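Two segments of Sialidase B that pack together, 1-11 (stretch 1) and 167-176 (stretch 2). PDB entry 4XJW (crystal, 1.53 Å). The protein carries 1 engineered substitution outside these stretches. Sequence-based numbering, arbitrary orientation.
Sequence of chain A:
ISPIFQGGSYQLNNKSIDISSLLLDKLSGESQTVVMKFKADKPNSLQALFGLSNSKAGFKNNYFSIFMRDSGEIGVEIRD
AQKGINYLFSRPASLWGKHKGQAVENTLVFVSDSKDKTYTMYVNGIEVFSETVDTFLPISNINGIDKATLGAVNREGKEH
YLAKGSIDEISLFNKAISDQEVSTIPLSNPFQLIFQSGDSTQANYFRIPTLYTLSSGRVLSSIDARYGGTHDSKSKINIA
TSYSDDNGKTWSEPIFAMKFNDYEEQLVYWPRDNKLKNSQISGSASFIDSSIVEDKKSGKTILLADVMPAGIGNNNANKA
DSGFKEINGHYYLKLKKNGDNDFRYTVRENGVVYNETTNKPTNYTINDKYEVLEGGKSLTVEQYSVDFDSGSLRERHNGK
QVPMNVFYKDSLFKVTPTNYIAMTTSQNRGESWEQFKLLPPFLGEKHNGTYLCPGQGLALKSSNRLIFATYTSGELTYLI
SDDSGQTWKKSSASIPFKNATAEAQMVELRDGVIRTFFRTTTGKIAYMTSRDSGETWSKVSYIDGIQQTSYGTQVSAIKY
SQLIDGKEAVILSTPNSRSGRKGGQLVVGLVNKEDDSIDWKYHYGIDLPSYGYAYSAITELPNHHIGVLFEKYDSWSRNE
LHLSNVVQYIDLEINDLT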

# COMPACT_ATOMS: atom_id res chain seq x y z
N ILE A 1 14.43 -1.79 -33.89
CA ILE A 1 15.08 -2.85 -34.65
C ILE A 1 14.30 -4.16 -34.60
O ILE A 1 13.24 -4.25 -33.97
CB ILE A 1 16.49 -3.14 -34.13
CG1 ILE A 1 16.50 -3.11 -32.60
CG2 ILE A 1 17.51 -2.15 -34.70
CD1 ILE A 1 17.67 -3.82 -32.00
N SER A 2 14.84 -5.18 -35.27
CA SER A 2 14.28 -6.52 -35.23
C SER A 2 15.09 -7.36 -34.25
O SER A 2 16.30 -7.14 -34.08
CB SER A 2 14.33 -7.17 -36.61
OG SER A 2 15.52 -7.94 -36.76
N PRO A 3 14.44 -8.32 -33.59
CA PRO A 3 15.17 -9.22 -32.70
C PRO A 3 16.14 -10.12 -33.47
O PRO A 3 15.83 -10.55 -34.58
CB PRO A 3 14.05 -10.07 -32.06
CG PRO A 3 12.90 -9.97 -33.01
CD PRO A 3 12.99 -8.60 -33.61
N ILE A 4 17.31 -10.37 -32.89
CA ILE A 4 18.29 -11.25 -33.51
C ILE A 4 17.90 -12.70 -33.29
O ILE A 4 18.43 -13.61 -33.94
CB ILE A 4 19.70 -11.05 -32.90
CG1 ILE A 4 19.70 -11.45 -31.42
CG2 ILE A 4 20.14 -9.61 -33.08
CD1 ILE A 4 21.08 -11.56 -30.81
N PHE A 5 16.97 -12.91 -32.37
CA PHE A 5 16.44 -14.23 -32.07
C PHE A 5 15.02 -14.07 -31.56
O PHE A 5 14.71 -13.10 -30.85
CB PHE A 5 17.29 -14.95 -31.03
CG PHE A 5 16.60 -16.14 -30.43
CD1 PHE A 5 16.43 -17.30 -31.17
CD2 PHE A 5 16.10 -16.10 -29.14
CE1 PHE A 5 15.78 -18.40 -30.63
CE2 PHE A 5 15.45 -17.19 -28.59
CZ PHE A 5 15.29 -18.35 -29.34
N GLN A 6 14.16 -15.02 -31.91
CA GLN A 6 12.78 -15.00 -31.47
C GLN A 6 12.18 -16.39 -31.58
O GLN A 6 12.11 -16.96 -32.67
CB GLN A 6 11.98 -14.01 -32.31
CG GLN A 6 10.54 -13.87 -31.87
CD GLN A 6 9.85 -12.72 -32.55
OE1 GLN A 6 9.69 -12.70 -33.77
NE2 GLN A 6 9.43 -11.73 -31.77
N GLY A 7 11.77 -16.94 -30.44
CA GLY A 7 11.21 -18.28 -30.41
C GLY A 7 10.15 -18.39 -29.33
O GLY A 7 10.07 -17.52 -28.46
N GLY A 8 9.35 -19.45 -29.36
CA GLY A 8 8.29 -19.57 -28.38
C GLY A 8 7.72 -20.95 -28.16
O GLY A 8 8.19 -21.93 -28.73
N SER A 9 6.68 -21.01 -27.32
CA SER A 9 6.05 -22.25 -26.92
C SER A 9 7.09 -23.23 -26.37
O SER A 9 7.17 -24.37 -26.82
CB SER A 9 5.28 -22.88 -28.08
OG SER A 9 4.61 -21.89 -28.85
N TYR A 10 7.90 -22.75 -25.43
CA TYR A 10 8.87 -23.60 -24.74
C TYR A 10 8.29 -24.09 -23.42
O TYR A 10 7.95 -23.29 -22.55
CB TYR A 10 10.17 -22.84 -24.46
CG TYR A 10 10.94 -22.41 -25.68
CD1 TYR A 10 11.74 -23.32 -26.37
CD2 TYR A 10 10.90 -21.09 -26.12
CE1 TYR A 10 12.46 -22.92 -27.48
CE2 TYR A 10 11.62 -20.69 -27.23
CZ TYR A 10 12.40 -21.61 -27.90
OH TYR A 10 13.11 -21.20 -29.01
N GLN A 11 8.19 -25.40 -23.28
CA GLN A 11 7.78 -25.99 -22.02
C GLN A 11 9.02 -26.22 -21.17
O GLN A 11 9.94 -26.92 -21.59
CB GLN A 11 7.04 -27.30 -22.25
CG GLN A 11 5.80 -27.13 -23.10
CD GLN A 11 4.83 -26.14 -22.48
OE1 GLN A 11 4.44 -26.29 -21.32
NE2 GLN A 11 4.44 -25.12 -23.25
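Stretch 2 (167-176) IDEISLFNKA

How does stretch 2 run relative to stretch 1? It lies alongside as a mostly extended chain of opposite direction: the axes of the two strands approach to 4.7 Å, and their N-to-C directions differ by 166°, so the two are antiparallel neighbours. Walking forward along stretch 2 therefore means walking back along stretch 1, from Tyr10 toward Ile1. Together they bury 828 Å², summed over both sides.

What happens at the start, where the chain turns a corner at Asp168? Ile167 is paired with Tyr10 by two backbone bonds, Ile167 N to Tyr10 O at 2.9 Å and Tyr10 N to Ile167 O at 3.0 Å, and their side chains share a face, with Ile167 CB 4.2 Å from Tyr10 CB. Asp168 has phi/psi of -74/-34, a break from extended geometry; across from it Ser9 is also bent, at 53/51. The Asp168 carbonyl still reaches stretch 1, since Ser9 N donates to Asp168 O at 3.1 Å. An ideal CB on Gly8 would lie 2.2 Å from Asp168 O, so the bare glycine lets the chains come close: Glu169 CA sits 4.2 Å from Gly8 CA.

How does the regular strand continue? Ile170 pairs with Gly7, Ile170 N donating to Gly7 O at 2.9 Å and Gly7 N to Ile170 O at 3.1 Å. Gly7 offers no side chain; on the same face Ile170 CG2 lies 3.8 Å from Phe5 CE2 and 4.0 Å from Tyr10 CE2. Ser171 points to the other face, with Gln6, whose NE2 donates to Ser171 OG at 3.1 Å. Leu172 returns to the face of Ile170: its N donates to Phe5 O at 3.1 Å, while its carbonyl O accepts from Ile4 N at 2.8 Å. Leu172 CD1 also meets Ile4 CD1 at 3.6 Å.

What holds the far end, from Phe173 onward? Here side chains take over much of the contact. Pro3 CB lies over one face of the Phe173 ring, 4.1 Å from its centroid, a CH-pi contact, while Ile1 CD1 sits at the ring's edge and touches Phe173 CB at 3.8 Å. At Asn174 a water bridges the chains, donating to Ser2 O at 2.7 Å and accepting from Asn174 N at 3.0 Å; Asn174 ND2 comes within 3.2 Å of Ile4 CG2. Finally Lys175 directs its CB toward stretch 1, 3.6 Å from Ile1 CD1, and Ala176 is beyond reach.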

# COMPACT_ATOMS: atom_id res chain seq x y z
N ILE A 167 7.90 -20.63 -21.44
CA ILE A 167 8.23 -19.38 -22.10
C ILE A 167 7.46 -19.32 -23.41
O ILE A 167 7.81 -19.99 -24.38
CB ILE A 167 9.74 -19.27 -22.34
CG1 ILE A 167 10.49 -19.29 -21.01
CG2 ILE A 167 10.07 -18.00 -23.13
CD1 ILE A 167 11.98 -19.27 -21.17
N ASP A 168 6.39 -18.53 -23.43
CA ASP A 168 5.55 -18.48 -24.62
C ASP A 168 6.21 -17.70 -25.76
O ASP A 168 6.03 -18.04 -26.93
CB ASP A 168 4.16 -17.93 -24.29
CG ASP A 168 3.20 -19.01 -23.83
OD1 ASP A 168 3.42 -20.19 -24.18
OD2 ASP A 168 2.23 -18.68 -23.11
N GLU A 169 6.98 -16.67 -25.42
CA GLU A 169 7.72 -15.88 -26.39
C GLU A 169 9.02 -15.38 -25.76
O GLU A 169 9.03 -14.95 -24.60
CB GLU A 169 6.91 -14.67 -26.85
CG GLU A 169 5.48 -14.97 -27.29
CD GLU A 169 4.75 -13.74 -27.78
OE1 GLU A 169 5.41 -12.71 -28.00
OE2 GLU A 169 3.51 -13.81 -27.94
N ILE A 170 10.11 -15.43 -26.51
CA ILE A 170 11.35 -14.79 -26.07
C ILE A 170 12.08 -14.14 -27.24
O ILE A 170 12.26 -14.76 -28.29
CB ILE A 170 12.28 -15.76 -25.31
CG1 ILE A 170 13.55 -15.03 -24.88
CG2 ILE A 170 12.60 -17.00 -26.14
CD1 ILE A 170 14.47 -15.87 -24.04
N SER A 171 12.47 -12.88 -27.06
CA SER A 171 13.16 -12.12 -28.10
C SER A 171 14.42 -11.48 -27.53
O SER A 171 14.44 -11.07 -26.38
CB SER A 171 12.24 -11.03 -28.67
OG SER A 171 11.01 -11.57 -29.10
N LEU A 172 15.47 -11.40 -28.35
CA LEU A 172 16.73 -10.78 -27.95
C LEU A 172 17.06 -9.69 -28.97
O LEU A 172 16.93 -9.91 -30.18
CB LEU A 172 17.85 -11.83 -27.92
CG LEU A 172 19.23 -11.67 -27.26
CD1 LEU A 172 19.94 -10.37 -27.61
CD2 LEU A 172 19.16 -11.88 -25.75
N PHE A 173 17.48 -8.52 -28.49
CA PHE A 173 17.86 -7.41 -29.35
C PHE A 173 19.28 -6.95 -29.03
O PHE A 173 19.66 -6.88 -27.86
CB PHE A 173 16.91 -6.23 -29.18
CG PHE A 173 15.46 -6.59 -29.31
CD1 PHE A 173 14.77 -7.13 -28.23
CD2 PHE A 173 14.79 -6.41 -30.51
CE1 PHE A 173 13.43 -7.46 -28.35
CE2 PHE A 173 13.46 -6.74 -30.63
CZ PHE A 173 12.77 -7.27 -29.55
N ASN A 174 20.07 -6.65 -30.06
CA ASN A 174 21.40 -6.08 -29.85
C ASN A 174 21.36 -4.55 -29.69
O ASN A 174 22.06 -3.81 -30.37
CB ASN A 174 22.36 -6.48 -30.98
CG ASN A 174 22.81 -7.93 -30.87
OD1 ASN A 174 23.04 -8.45 -29.77
ND2 ASN A 174 22.97 -8.59 -32.02
N LYS A 175 20.51 -4.11 -28.77
CA LYS A 175 20.37 -2.71 -28.45
C LYS A 175 19.76 -2.61 -27.06
O LYS A 175 19.05 -3.52 -26.62
CB LYS A 175 19.44 -2.06 -29.47
CG LYS A 175 19.23 -0.56 -29.31
CD LYS A 175 18.23 -0.05 -30.34
CE LYS A 175 17.77 1.37 -30.02
NZ LYS A 175 16.64 1.80 -30.90
N ALA A 176 20.08 -1.53 -26.35
CA ALA A 176 19.35 -1.19 -25.13
C ALA A 176 18.17 -0.34 -25.55
O ALA A 176 18.33 0.84 -25.87
CB ALA A 176 20.25 -0.41 -24.19
O HOH W 1 18.54 -6.82 -32.61